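Local coordinates for L protein (CAS virus, PDB 5MV0) that probably cleaves capped host mRNAs with its N-terminal endonuclease domain, supplying primers for transcription by the viral polymerase, at residues Asn8-Val13 and Tyr35-Ser40; Ile14-Ser19 and Glu155-Glu160; Asp4-Leu9 and Ser165-Ser170; Arg43-Ile48 and Thr146-Gly151. One frame throughout, in Å; residues are numbered along the deposited sequence. Where two conformers were deposited one is given.

Interaction 1 (Asn8-Val13 and Tyr35-Ser40)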
loop_
_atom_site.group_PDB
_atom_site.type_symbol
_atom_site.label_atom_id
_atom_site.label_comp_id
_atom_site.label_asym_id
_atom_site.label_seq_id
_atom_site.Cartn_x
_atom_site.Cartn_y
_atom_site.Cartn_z
ATOM N N ASN B 8 -0.239 -9.899 -15.695
ATOM C CA ASN B 8 -0.157 -8.443 -15.568
ATOM C C ASN B 8 -1.303 -7.898 -14.734
ATOM O O ASN B 8 -1.131 -6.937 -13.965
ATOM C CB ASN B 8 -0.176 -7.790 -16.946
ATOM C CG ASN B 8 1.127 -7.971 -17.682
ATOM O OD1 ASN B 8 2.179 -8.167 -17.066
ATOM N ND2 ASN B 8 1.070 -7.905 -19.007
ATOM N N LEU B 9 -2.489 -8.477 -14.903
ATOM C CA LEU B 9 -3.646 -8.027 -14.145
ATOM C C LEU B 9 -3.507 -8.383 -12.670
ATOM O O LEU B 9 -3.829 -7.574 -11.793
ATOM C CB LEU B 9 -4.912 -8.641 -14.743
ATOM C CG LEU B 9 -6.250 -8.095 -14.230
ATOM C CD1 LEU B 9 -6.336 -6.553 -14.430
ATOM C CD2 LEU B 9 -7.425 -8.800 -14.917
ATOM N N LEU B 10 -3.024 -9.589 -12.374
ATOM C CA LEU B 10 -2.864 -9.991 -10.980
ATOM C C LEU B 10 -1.828 -9.121 -10.269
ATOM O O LEU B 10 -1.986 -8.805 -9.086
ATOM C CB LEU B 10 -2.493 -11.477 -10.912
ATOM C CG LEU B 10 -2.265 -12.097 -9.529
ATOM C CD1 LEU B 10 -3.501 -11.922 -8.648
ATOM C CD2 LEU B 10 -1.926 -13.573 -9.696
ATOM N N LYS B 11 -0.766 -8.711 -10.971
ATOM C CA LYS B 11 0.184 -7.779 -10.359
ATOM C C LYS B 11 -0.508 -6.486 -9.953
ATOM O O LYS B 11 -0.276 -5.954 -8.860
ATOM C CB LYS B 11 1.339 -7.478 -11.318
ATOM C CG LYS B 11 2.296 -8.646 -11.500
ATOM C CD LYS B 11 3.606 -8.218 -12.152
ATOM C CE LYS B 11 3.424 -7.921 -13.625
ATOM N NZ LYS B 11 4.608 -8.412 -14.406
ATOM N N ASN B 12 -1.380 -5.978 -10.818
ATOM C CA ASN B 12 -2.109 -4.761 -10.498
ATOM C C ASN B 12 -3.040 -4.958 -9.296
ATOM O O ASN B 12 -3.115 -4.090 -8.417
ATOM C CB ASN B 12 -2.874 -4.311 -11.737
ATOM C CG ASN B 12 -3.675 -3.050 -11.498
ATOM O OD1 ASN B 12 -4.862 -3.115 -11.192
ATOM N ND2 ASN B 12 -3.029 -1.897 -11.638
ATOM N N VAL B 13 -3.746 -6.096 -9.233
ATOM C CA VAL B 13 -4.580 -6.406 -8.065
ATOM C C VAL B 13 -3.738 -6.392 -6.792
ATOM O O VAL B 13 -4.098 -5.762 -5.791
ATOM C CB VAL B 13 -5.279 -7.772 -8.245
ATOM C CG1 VAL B 13 -5.919 -8.238 -6.918
ATOM C CG2 VAL B 13 -6.302 -7.730 -9.383
ATOM N N TYR B 35 3.779 -18.375 -11.901
ATOM C CA TYR B 35 3.468 -19.325 -10.837
ATOM C C TYR B 35 3.844 -18.762 -9.483
ATOM O O TYR B 35 3.113 -18.951 -8.504
ATOM C CB TYR B 35 4.183 -20.658 -11.063
ATOM C CG TYR B 35 3.613 -21.465 -12.206
ATOM C CD1 TYR B 35 4.246 -22.623 -12.644
ATOM C CD2 TYR B 35 2.439 -21.071 -12.845
ATOM C CE1 TYR B 35 3.731 -23.362 -13.689
ATOM C CE2 TYR B 35 1.911 -21.807 -13.893
ATOM C CZ TYR B 35 2.565 -22.954 -14.309
ATOM O OH TYR B 35 2.056 -23.693 -15.347
ATOM N N LYS B 36 4.992 -18.092 -9.406
ATOM C CA LYS B 36 5.389 -17.459 -8.161
ATOM C C LYS B 36 4.399 -16.371 -7.774
ATOM O O LYS B 36 4.062 -16.210 -6.595
ATOM C CB LYS B 36 6.794 -16.888 -8.317
ATOM C CG LYS B 36 7.520 -16.668 -7.028
ATOM C CD LYS B 36 9.006 -16.486 -7.306
ATOM C CE LYS B 36 9.773 -16.223 -6.031
ATOM N NZ LYS B 36 11.219 -16.148 -6.339
ATOM N N LEU B 37 3.936 -15.602 -8.759
ATOM C CA LEU B 37 2.943 -14.571 -8.484
ATOM C C LEU B 37 1.631 -15.183 -8.018
ATOM O O LEU B 37 0.988 -14.672 -7.086
ATOM C CB LEU B 37 2.715 -13.725 -9.735
ATOM C CG LEU B 37 1.741 -12.555 -9.556
ATOM C CD1 LEU B 37 2.356 -11.482 -8.668
ATOM C CD2 LEU B 37 1.354 -11.983 -10.896
ATOM N N ALA B 38 1.207 -16.274 -8.662
ATOM C CA ALA B 38 -0.037 -16.919 -8.251
ATOM C C ALA B 38 0.042 -17.387 -6.807
ATOM O O ALA B 38 -0.921 -17.232 -6.045
ATOM C CB ALA B 38 -0.379 -18.098 -9.176
ATOM N N MET B 39 1.188 -17.956 -6.401
ATOM C CA MET B 39 1.281 -18.440 -5.024
ATOM C C MET B 39 1.326 -17.280 -4.036
ATOM O O MET B 39 0.768 -17.373 -2.933
ATOM C CB MET B 39 2.502 -19.358 -4.858
ATOM C CG MET B 39 2.429 -20.690 -5.664
ATOM S SD MET B 39 0.795 -21.491 -5.768
ATOM C CE MET B 39 0.520 -21.970 -4.058
ATOM N N SER B 40 1.955 -16.168 -4.413
ATOM C CA SER B 40 1.940 -14.995 -3.541
ATOM C C SER B 40 0.520 -14.455 -3.372
ATOM O O SER B 40 0.130 -14.049 -2.271
ATOM C CB SER B 40 2.883 -13.920 -4.103
ATOM O OG SER B 40 2.683 -12.683 -3.434
#

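Interaction 2 (Ile14-Ser19 and Glu155-Glu160)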
loop_
_atom_site.group_PDB
_atom_site.type_symbol
_atom_site.label_atom_id
_atom_site.label_comp_id
_atom_site.label_asym_id
_atom_site.label_seq_id
_atom_site.Cartn_x
_atom_site.Cartn_y
_atom_site.Cartn_z
ATOM N N ILE B 14 -2.598 -7.086 -6.805
ATOM C CA ILE B 14 -1.770 -7.145 -5.600
ATOM C C ILE B 14 -1.258 -5.754 -5.237
ATOM O O ILE B 14 -1.279 -5.345 -4.063
ATOM C CB ILE B 14 -0.617 -8.148 -5.800
ATOM C CG1 ILE B 14 -1.167 -9.581 -5.928
ATOM C CG2 ILE B 14 0.373 -8.041 -4.674
ATOM C CD1 ILE B 14 -0.070 -10.623 -6.186
ATOM N N LEU B 15 -0.806 -4.999 -6.237
ATOM C CA LEU B 15 -0.330 -3.644 -5.975
ATOM C C LEU B 15 -1.420 -2.792 -5.343
ATOM O O LEU B 15 -1.149 -2.011 -4.417
ATOM C CB LEU B 15 0.168 -2.990 -7.270
ATOM C CG LEU B 15 1.530 -3.476 -7.795
ATOM C CD1 LEU B 15 1.761 -3.054 -9.248
ATOM C CD2 LEU B 15 2.658 -2.956 -6.931
ATOM N N GLU B 16 -2.654 -2.912 -5.836
ATOM C CA GLU B 16 -3.734 -2.102 -5.279
ATOM C C GLU B 16 -4.043 -2.510 -3.847
ATOM O O GLU B 16 -4.258 -1.651 -2.979
ATOM C CB GLU B 16 -4.999 -2.206 -6.142
ATOM C CG GLU B 16 -6.106 -1.276 -5.643
ATOM C CD GLU B 16 -7.329 -1.208 -6.543
ATOM O OE1 GLU B 16 -8.100 -0.225 -6.428
ATOM O OE2 GLU B 16 -7.532 -2.134 -7.357
ATOM N N ILE B 17 -4.102 -3.819 -3.585
ATOM C CA ILE B 17 -4.359 -4.302 -2.226
ATOM C C ILE B 17 -3.303 -3.805 -1.254
ATOM O O ILE B 17 -3.617 -3.386 -0.127
ATOM C CB ILE B 17 -4.430 -5.840 -2.213
ATOM C CG1 ILE B 17 -5.695 -6.305 -2.943
ATOM C CG2 ILE B 17 -4.400 -6.346 -0.769
ATOM C CD1 ILE B 17 -5.752 -7.833 -3.108
ATOM N N LEU B 18 -2.034 -3.878 -1.648
ATOM C CA LEU B 18 -0.976 -3.430 -0.758
ATOM C C LEU B 18 -0.962 -1.913 -0.599
ATOM O O LEU B 18 -0.406 -1.419 0.385
ATOM C CB LEU B 18 0.389 -3.935 -1.256
ATOM C CG LEU B 18 0.518 -5.471 -1.375
ATOM C CD1 LEU B 18 1.942 -5.876 -1.749
ATOM C CD2 LEU B 18 0.076 -6.206 -0.121
ATOM N N SER B 19 -1.540 -1.169 -1.546
ATOM C CA SER B 19 -1.715 0.270 -1.351
ATOM C C SER B 19 -2.799 0.556 -0.319
ATOM O O SER B 19 -2.680 1.497 0.482
ATOM C CB SER B 19 -2.062 0.940 -2.681
ATOM O OG SER B 19 -1.058 0.701 -3.671
ATOM N N GLU B 155 -14.077 -6.537 -1.601
ATOM C CA GLU B 155 -14.225 -7.975 -1.809
ATOM C C GLU B 155 -13.883 -8.380 -3.235
ATOM O O GLU B 155 -13.411 -9.502 -3.464
ATOM C CB GLU B 155 -15.645 -8.442 -1.472
ATOM C CG GLU B 155 -15.719 -9.963 -1.405
ATOM C CD GLU B 155 -17.108 -10.517 -1.144
ATOM O OE1 GLU B 155 -18.067 -9.727 -0.986
ATOM O OE2 GLU B 155 -17.230 -11.760 -1.103
ATOM N N ARG B 156 -14.105 -7.489 -4.206
ATOM C CA ARG B 156 -13.783 -7.838 -5.584
ATOM C C ARG B 156 -12.296 -8.139 -5.745
ATOM O O ARG B 156 -11.914 -9.003 -6.548
ATOM C CB ARG B 156 -14.209 -6.705 -6.517
ATOM C CG ARG B 156 -14.028 -7.011 -7.983
ATOM C CD ARG B 156 -14.746 -8.295 -8.351
ATOM N NE ARG B 156 -14.538 -8.667 -9.749
ATOM C CZ ARG B 156 -15.386 -8.396 -10.736
ATOM N NH1 ARG B 156 -16.516 -7.738 -10.490
ATOM N NH2 ARG B 156 -15.102 -8.791 -11.971
ATOM N N LEU B 157 -11.441 -7.441 -4.999
ATOM C CA LEU B 157 -10.005 -7.689 -5.127
ATOM C C LEU B 157 -9.608 -9.025 -4.497
ATOM O O LEU B 157 -8.753 -9.737 -5.038
ATOM C CB LEU B 157 -9.216 -6.534 -4.514
ATOM C CG LEU B 157 -9.375 -5.171 -5.202
ATOM C CD1 LEU B 157 -8.514 -4.100 -4.521
ATOM C CD2 LEU B 157 -9.034 -5.276 -6.691
ATOM N N LEU B 158 -10.210 -9.385 -3.357
ATOM C CA LEU B 158 -10.012 -10.726 -2.809
ATOM C C LEU B 158 -10.445 -11.784 -3.802
ATOM O O LEU B 158 -9.803 -12.838 -3.923
ATOM C CB LEU B 158 -10.801 -10.913 -1.512
ATOM C CG LEU B 158 -10.185 -10.567 -0.158
ATOM C CD1 LEU B 158 -8.955 -11.450 0.157
ATOM C CD2 LEU B 158 -9.834 -9.107 -0.115
ATOM N N PHE B 159 -11.574 -11.547 -4.473
ATOM C CA PHE B 159 -12.038 -12.463 -5.507
ATOM C C PHE B 159 -11.019 -12.586 -6.633
ATOM O O PHE B 159 -10.725 -13.691 -7.100
ATOM C CB PHE B 159 -13.385 -12.000 -6.076
ATOM C CG PHE B 159 -13.749 -12.712 -7.349
ATOM C CD1 PHE B 159 -14.217 -14.025 -7.305
ATOM C CD2 PHE B 159 -13.555 -12.109 -8.588
ATOM C CE1 PHE B 159 -14.513 -14.712 -8.481
ATOM C CE2 PHE B 159 -13.848 -12.792 -9.765
ATOM C CZ PHE B 159 -14.337 -14.086 -9.714
ATOM N N GLU B 160 -10.493 -11.452 -7.110
ATOM C CA GLU B 160 -9.557 -11.493 -8.235
ATOM C C GLU B 160 -8.266 -12.219 -7.879
ATOM O O GLU B 160 -7.660 -12.856 -8.752
ATOM C CB GLU B 160 -9.242 -10.074 -8.722
ATOM C CG GLU B 160 -10.426 -9.379 -9.356
ATOM C CD GLU B 160 -10.905 -10.068 -10.628
ATOM O OE1 GLU B 160 -10.075 -10.662 -11.340
ATOM O OE2 GLU B 160 -12.121 -10.030 -10.910
#

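Interaction 3 (Asp4-Leu9 and Ser165-Ser170)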
loop_
_atom_site.group_PDB
_atom_site.type_symbol
_atom_site.label_atom_id
_atom_site.label_comp_id
_atom_site.label_asym_id
_atom_site.label_seq_id
_atom_site.Cartn_x
_atom_site.Cartn_y
_atom_site.Cartn_z
ATOM N N ASP B 4 0.440 -14.013 -19.827
ATOM C CA ASP B 4 0.809 -12.615 -19.597
ATOM C C ASP B 4 -0.373 -11.731 -19.227
ATOM O O ASP B 4 -0.268 -10.997 -18.229
ATOM C CB ASP B 4 1.542 -12.053 -20.823
ATOM C CG ASP B 4 2.987 -12.507 -20.903
ATOM O OD1 ASP B 4 3.781 -11.846 -21.604
ATOM O OD2 ASP B 4 3.326 -13.524 -20.263
ATOM N N PRO B 5 -1.491 -11.714 -19.968
ATOM C CA PRO B 5 -2.611 -10.849 -19.548
ATOM C C PRO B 5 -3.073 -11.104 -18.119
ATOM O O PRO B 5 -3.220 -10.150 -17.345
ATOM C CB PRO B 5 -3.699 -11.170 -20.582
ATOM C CG PRO B 5 -2.960 -11.659 -21.765
ATOM C CD PRO B 5 -1.804 -12.428 -21.220
ATOM N N ASP B 6 -3.304 -12.365 -17.741
ATOM C CA ASP B 6 -3.701 -12.650 -16.364
ATOM C C ASP B 6 -2.616 -12.238 -15.380
ATOM O O ASP B 6 -2.911 -11.694 -14.308
ATOM C CB ASP B 6 -4.012 -14.137 -16.190
ATOM C CG ASP B 6 -5.356 -14.538 -16.785
ATOM O OD1 ASP B 6 -6.178 -13.650 -17.103
ATOM O OD2 ASP B 6 -5.587 -15.761 -16.926
ATOM N N THR B 7 -1.353 -12.514 -15.713
ATOM C CA THR B 7 -0.262 -12.179 -14.802
ATOM C C THR B 7 -0.137 -10.669 -14.610
ATOM O O THR B 7 0.055 -10.195 -13.484
ATOM C CB THR B 7 1.054 -12.771 -15.315
ATOM O OG1 THR B 7 0.946 -14.202 -15.347
ATOM C CG2 THR B 7 2.205 -12.386 -14.400
ATOM N N ASN B 8 -0.239 -9.899 -15.695
ATOM C CA ASN B 8 -0.157 -8.443 -15.568
ATOM C C ASN B 8 -1.303 -7.898 -14.734
ATOM O O ASN B 8 -1.131 -6.937 -13.965
ATOM C CB ASN B 8 -0.176 -7.790 -16.946
ATOM C CG ASN B 8 1.127 -7.971 -17.682
ATOM O OD1 ASN B 8 2.179 -8.167 -17.066
ATOM N ND2 ASN B 8 1.070 -7.905 -19.007
ATOM N N LEU B 9 -2.489 -8.477 -14.903
ATOM C CA LEU B 9 -3.646 -8.027 -14.145
ATOM C C LEU B 9 -3.507 -8.383 -12.670
ATOM O O LEU B 9 -3.829 -7.574 -11.793
ATOM C CB LEU B 9 -4.912 -8.641 -14.743
ATOM C CG LEU B 9 -6.250 -8.095 -14.230
ATOM C CD1 LEU B 9 -6.336 -6.553 -14.430
ATOM C CD2 LEU B 9 -7.425 -8.800 -14.917
ATOM N N SER B 165 -5.239 -16.233 -9.863
ATOM C CA SER B 165 -4.247 -17.246 -9.520
ATOM C C SER B 165 -4.669 -18.622 -10.035
ATOM O O SER B 165 -3.830 -19.368 -10.559
ATOM C CB SER B 165 -4.004 -17.271 -8.010
ATOM O OG SER B 165 -5.115 -17.788 -7.310
ATOM N N LEU B 166 -5.960 -18.967 -9.916
ATOM C CA LEU B 166 -6.436 -20.256 -10.429
ATOM C C LEU B 166 -6.347 -20.329 -11.948
ATOM O O LEU B 166 -6.024 -21.383 -12.507
ATOM C CB LEU B 166 -7.877 -20.518 -9.989
ATOM C CG LEU B 166 -8.024 -20.997 -8.548
ATOM C CD1 LEU B 166 -9.498 -21.101 -8.172
ATOM C CD2 LEU B 166 -7.306 -22.332 -8.332
ATOM N N SER B 167 -6.652 -19.230 -12.632
ATOM C CA SER B 167 -6.509 -19.199 -14.080
ATOM C C SER B 167 -5.064 -19.455 -14.503
ATOM O O SER B 167 -4.802 -20.239 -15.424
ATOM C CB SER B 167 -7.003 -17.859 -14.611
ATOM O OG SER B 167 -6.806 -17.799 -16.004
ATOM N N ILE B 168 -4.111 -18.792 -13.842
ATOM C CA ILE B 168 -2.692 -19.039 -14.101
ATOM C C ILE B 168 -2.342 -20.500 -13.840
ATOM O O ILE B 168 -1.758 -21.181 -14.692
ATOM C CB ILE B 168 -1.828 -18.098 -13.247
ATOM C CG1 ILE B 168 -1.876 -16.680 -13.820
ATOM C CG2 ILE B 168 -0.395 -18.607 -13.146
ATOM C CD1 ILE B 168 -1.377 -15.625 -12.857
ATOM N N LEU B 169 -2.689 -21.002 -12.652
ATOM C CA LEU B 169 -2.314 -22.361 -12.263
ATOM C C LEU B 169 -3.013 -23.430 -13.100
ATOM O O LEU B 169 -2.508 -24.555 -13.189
ATOM C CB LEU B 169 -2.626 -22.579 -10.781
ATOM C CG LEU B 169 -1.871 -21.700 -9.762
ATOM C CD1 LEU B 169 -2.515 -21.773 -8.380
ATOM C CD2 LEU B 169 -0.391 -22.080 -9.669
ATOM N N SER B 170 -4.154 -23.109 -13.715
ATOM C CA SER B 170 -4.919 -24.091 -14.481
ATOM C C SER B 170 -4.445 -24.249 -15.919
ATOM O O SER B 170 -4.912 -25.162 -16.606
ATOM C CB SER B 170 -6.400 -23.709 -14.494
ATOM O OG SER B 170 -6.929 -23.858 -13.194
#

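Interaction 4 (Arg43-Ile48 and Thr146-Gly151)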
loop_
_atom_site.group_PDB
_atom_site.type_symbol
_atom_site.label_atom_id
_atom_site.label_comp_id
_atom_site.label_asym_id
_atom_site.label_seq_id
_atom_site.Cartn_x
_atom_site.Cartn_y
_atom_site.Cartn_z
ATOM N N ARG B 43 -1.256 -16.788 -1.030
ATOM C CA ARG B 43 -0.809 -16.437 0.433
ATOM C C ARG B 43 -1.387 -15.045 0.992
ATOM O O ARG B 43 -1.909 -14.885 2.105
ATOM C CB ARG B 43 0.717 -16.401 0.518
ATOM C CG ARG B 43 1.227 -16.107 1.932
ATOM C CD ARG B 43 2.418 -15.165 1.902
ATOM N NE ARG B 43 2.299 -14.306 0.740
ATOM C CZ ARG B 43 1.653 -13.149 0.716
ATOM N NH1 ARG B 43 1.079 -12.660 1.832
ATOM N NH2 ARG B 43 1.601 -12.492 -0.431
ATOM N N LEU B 44 -1.456 -14.116 0.045
ATOM C CA LEU B 44 -2.008 -12.819 0.442
ATOM C C LEU B 44 -3.478 -12.936 0.829
ATOM O O LEU B 44 -3.934 -12.314 1.800
ATOM C CB LEU B 44 -1.824 -11.818 -0.697
ATOM C CG LEU B 44 -2.245 -10.362 -0.434
ATOM C CD1 LEU B 44 -1.452 -9.773 0.737
ATOM C CD2 LEU B 44 -2.112 -9.506 -1.713
ATOM N N ARG B 45 -4.240 -13.729 0.084
ATOM C CA ARG B 45 -5.636 -13.956 0.447
ATOM C C ARG B 45 -5.760 -14.457 1.888
ATOM O O ARG B 45 -6.572 -13.944 2.677
ATOM C CB ARG B 45 -6.239 -14.940 -0.549
ATOM C CG ARG B 45 -7.614 -15.453 -0.244
ATOM C CD ARG B 45 -8.097 -16.266 -1.451
ATOM N NE ARG B 45 -9.414 -16.835 -1.218
ATOM C CZ ARG B 45 -9.621 -18.017 -0.647
ATOM N NH1 ARG B 45 -8.592 -18.762 -0.252
ATOM N NH2 ARG B 45 -10.857 -18.450 -0.464
ATOM N N ALA B 46 -4.939 -15.449 2.252
ATOM C CA ALA B 46 -4.960 -15.981 3.611
ATOM C C ALA B 46 -4.474 -14.951 4.623
ATOM O O ALA B 46 -5.004 -14.877 5.738
ATOM C CB ALA B 46 -4.106 -17.253 3.692
ATOM N N THR B 47 -3.459 -14.155 4.259
ATOM C CA THR B 47 -2.912 -13.164 5.190
ATOM C C THR B 47 -3.905 -12.034 5.456
ATOM O O THR B 47 -3.968 -11.507 6.575
ATOM C CB THR B 47 -1.595 -12.591 4.647
ATOM O OG1 THR B 47 -0.641 -13.644 4.491
ATOM C CG2 THR B 47 -1.023 -11.591 5.602
ATOM N N ILE B 48 -4.660 -11.622 4.432
ATOM C CA ILE B 48 -5.714 -10.623 4.626
ATOM C C ILE B 48 -6.746 -11.124 5.642
ATOM O O ILE B 48 -7.160 -10.399 6.563
ATOM C CB ILE B 48 -6.362 -10.273 3.270
ATOM C CG1 ILE B 48 -5.327 -9.586 2.353
ATOM C CG2 ILE B 48 -7.601 -9.401 3.461
ATOM C CD1 ILE B 48 -5.789 -9.420 0.897
ATOM N N THR B 146 -15.960 -19.395 5.360
ATOM C CA THR B 146 -16.106 -19.663 3.948
ATOM C C THR B 146 -15.325 -18.780 3.039
ATOM O O THR B 146 -14.823 -19.219 2.081
ATOM C CB THR B 146 -17.578 -19.606 3.464
ATOM O OG1 THR B 146 -18.398 -20.327 4.351
ATOM C CG2 THR B 146 -17.686 -20.255 2.259
ATOM N N LYS B 147 -15.268 -17.519 3.384
ATOM C CA LYS B 147 -14.600 -16.494 2.599
ATOM C C LYS B 147 -13.678 -15.696 3.506
ATOM O O LYS B 147 -13.935 -15.579 4.707
ATOM C CB LYS B 147 -15.608 -15.537 1.936
ATOM C CG LYS B 147 -16.402 -16.154 0.785
ATOM C CD LYS B 147 -17.395 -15.149 0.217
ATOM C CE LYS B 147 -18.474 -15.822 -0.630
ATOM N NZ LYS B 147 -17.970 -16.398 -1.901
ATOM N N PRO B 148 -12.607 -15.130 2.964
ATOM C CA PRO B 148 -11.711 -14.335 3.809
ATOM C C PRO B 148 -12.412 -13.064 4.253
ATOM O O PRO B 148 -13.188 -12.470 3.505
ATOM C CB PRO B 148 -10.516 -14.042 2.897
ATOM C CG PRO B 148 -11.034 -14.201 1.516
ATOM C CD PRO B 148 -12.143 -15.205 1.569
ATOM N N ARG B 149 -12.175 -12.684 5.502
ATOM C CA ARG B 149 -12.616 -11.380 5.975
ATOM C C ARG B 149 -11.833 -10.302 5.237
ATOM O O ARG B 149 -10.598 -10.297 5.261
ATOM C CB ARG B 149 -12.402 -11.270 7.477
ATOM C CG ARG B 149 -13.260 -12.250 8.279
ATOM C CD ARG B 149 -13.402 -11.805 9.731
ATOM N NE ARG B 149 -13.999 -12.856 10.552
ATOM C CZ ARG B 149 -14.161 -12.785 11.874
ATOM N NH1 ARG B 149 -13.789 -11.702 12.539
ATOM N NH2 ARG B 149 -14.709 -13.801 12.528
ATOM N N ASN B 150 -12.531 -9.398 4.566
ATOM C CA ASN B 150 -11.813 -8.462 3.710
ATOM C C ASN B 150 -11.502 -7.127 4.382
ATOM O O ASN B 150 -10.582 -6.431 3.932
ATOM C CB ASN B 150 -12.591 -8.255 2.407
ATOM C CG ASN B 150 -13.981 -7.716 2.637
ATOM O OD1 ASN B 150 -14.839 -8.398 3.193
ATOM N ND2 ASN B 150 -14.231 -6.506 2.155
ATOM N N GLY B 151 -12.191 -6.773 5.469
ATOM C CA GLY B 151 -11.866 -5.526 6.153
ATOM C C GLY B 151 -11.960 -4.336 5.209
ATOM O O GLY B 151 -12.962 -4.147 4.521
HETATM O O HOH W 1 -12.324 -20.404 1.289
#

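Interaction 1 (Asn8-Val13 and Tyr35-Ser40)
NZ of K11 forms a salt bridge with OD1 of D32, and lower down the same side chain lies against L37. The touching atom is CG of K11, 3.5 Å from CD2 of L37. CD1 of L37 is 4.0 Å from CG of K11. The lysine chain lies square across the leucine, so its aliphatic foot covers the leucine branch while its charged end goes to D32. The chain bends at chi3 (-73°) and again at chi4 on its way to D32.

L10 meets L37 differently. The two leucines lie side by side and point opposite ways. CD2 of L10 lies 3.8 Å from CG of L37, and CB of L10 is 3.9 Å from CD2 of L37. The pair belongs to the helical lobe of this cap-snatching endonuclease domain. Here helix 4-20 packs beside helix 34-57. The short segments run roughly parallel, at 34°, with axes 10.4 Å apart. K11 and L37 are the closest pair of CA atoms.

In both leucines CG stands trans to the amide nitrogen (chi1 179° in L10), which carries their branches into the gap between the helices. CD2 of L10 also reaches the backbone of A38, 4.1 Å from CA of A38. I168 of helix 155-170 packs on L10. T7 and I14 of helix 4-20 lie against L37.

Interaction 2 (Ile14-Ser19 and Glu155-Glu160)
In the helical lobe of the endonuclease domain, helix 4-20 meets the first turns of helix 155-170. The contact is buried and has no hydrogen bond across it. One side chain, L157, fills most of it from the second helix. CA of I17 and CA of L157 are the nearest pair, 7.2 Å apart.

The side chains of I17 and L157 overlap flank to flank, each heading for the other's helix. CG1 of I17 lies 3.9 Å from CB of L157. CD1 of I17 also reaches the backbone O of L157, at 4.0 Å. L44 and I48 of helix 34-57 pack on I17, so this residue joins three helices.

E16 comes in crosswise over the end of L157. Its side chain is stretched out from the first torsion on (chi1 -175°). This lays the carboxylate against the leucine methyls, with OE2 of E16 3.5 Å from CD2 and 3.6 Å from CD1 of L157. The other oxygen, OE1, accepts a hydrogen bond from N of D32 of the fourth subunit. That D32 also packs on L157, so the contact borders a subunit interface.

On helix 155-170, R156 and E160 form a salt bridge one turn apart. NE of R156 lies 3.0 Å from OE2 of E160, nearly straight at 166°. It uses the anti lone pair of OE2, which lies in the guanidinium plane.

Interaction 3 (Asp4-Leu9 and Ser165-Ser170)
One hydrogen bond joins D6 to S167. OG of S167 gives its proton to OD2 of D6 at a short 2.5 Å. The oxygen is met on the syn side of the carboxylate, with the serine OG 33° out of the carboxylate plane. A chi1 of 177° swings OG of S167 away from its own amide nitrogen, and this brings the hydroxyl to the D6 carboxylate. CB of S167 is also near, 3.4 Å from OD2 of D6.

The two segments are the start of helix 4-20 and the far part of helix 155-170. They pack in a nearly antiparallel way within the helical lobe of the domain, at 148°, with axes 9.6 Å apart. D6 and I168 have the nearest CA atoms.

The remaining contacts are van der Waals. The end of I168 comes close to helix 4-20 and touches both D6 and T7. CG1 of I168 is 4.1 Å from CB of D6. CD1 of I168 is 3.7 Å from OG1 of T7, and the two side chains are set perpendicular. OG1 of T7 has its polar partner in O of M3, so the isoleucine methyl covers a hydroxyl that is already bonded. L164, one turn before I168, packs on D6 as well.

Interaction 4 (Arg43-Ile48 and Thr146-Gly151)
I48 and N150 mark the closest approach of the two backbones, with the CA atoms of I48 and N150 6.5 Å apart. Residues 43-48 are helical. Residues 146-151 form an irregular loop that is extended from K147 to R149, turns at N150 and passes through G151 with positive phi. The contact joins helix 34-57 of the helical lobe to the loop between strand 137-145 and helix 155-170 of the cap-snatching domain.

R45 passes across the P148 ring. Its chi1 of 172° sets CG beside the carbonyl carbon, and the chain stays extended to NE, which takes the guanidinium past the proline. CG of P148 lies 4.0 Å from CG of R45. CD of P148 lies 4.0 Å from NH2 of R45, at an oblique approach to the guanidinium. CB of P148 also rests 4.0 Å from the backbone O of R45.

A water links the end of R45 to the start of the loop. It accepts from NH2 of R45 at 3.0 Å and donates to O of T146 at 2.9 Å. No direct hydrogen bond spans the segments.

I48 touches the loop backbone instead. CG2 of I48 is 3.6 Å from O of R149, an oxygen that also accepts from ND2 of N52. ND1 of H49 is hydrogen-bonded to N of R149, so helix 34-57 holds both polar backbone atoms of that residue.

L158 of helix 155-170 packs on I48, P148 and N150. L187 and S190 of helix 181-192 lie on R45. R149 forms salt bridges with E145 on strand 137-145 and D56 on helix 34-57.

Overall arrangement
Interactions 1, 2 and 3 share helix 4-20, which meets helix 34-57 in interaction 1 and helix 155-170 in the other two. Interactions 1 and 3 have centres about 7 Å apart, and CD2 of L10 lies 3.8 Å from CD1 of I168. Interaction 2 joins interaction 1 where CD1 of L37 is 3.6 Å from CD1 of I14. It meets interaction 4 where CD1 of L158 is 3.7 Å from CG of P148. Interactions 1 to 3 pack three helices of the lobe together. Interaction 4 ties it to the loop after strand 137-145 of the central sheet. In PD-(D/E)XK nucleases that sheet carries the active site; none of the four contacts is identified with it.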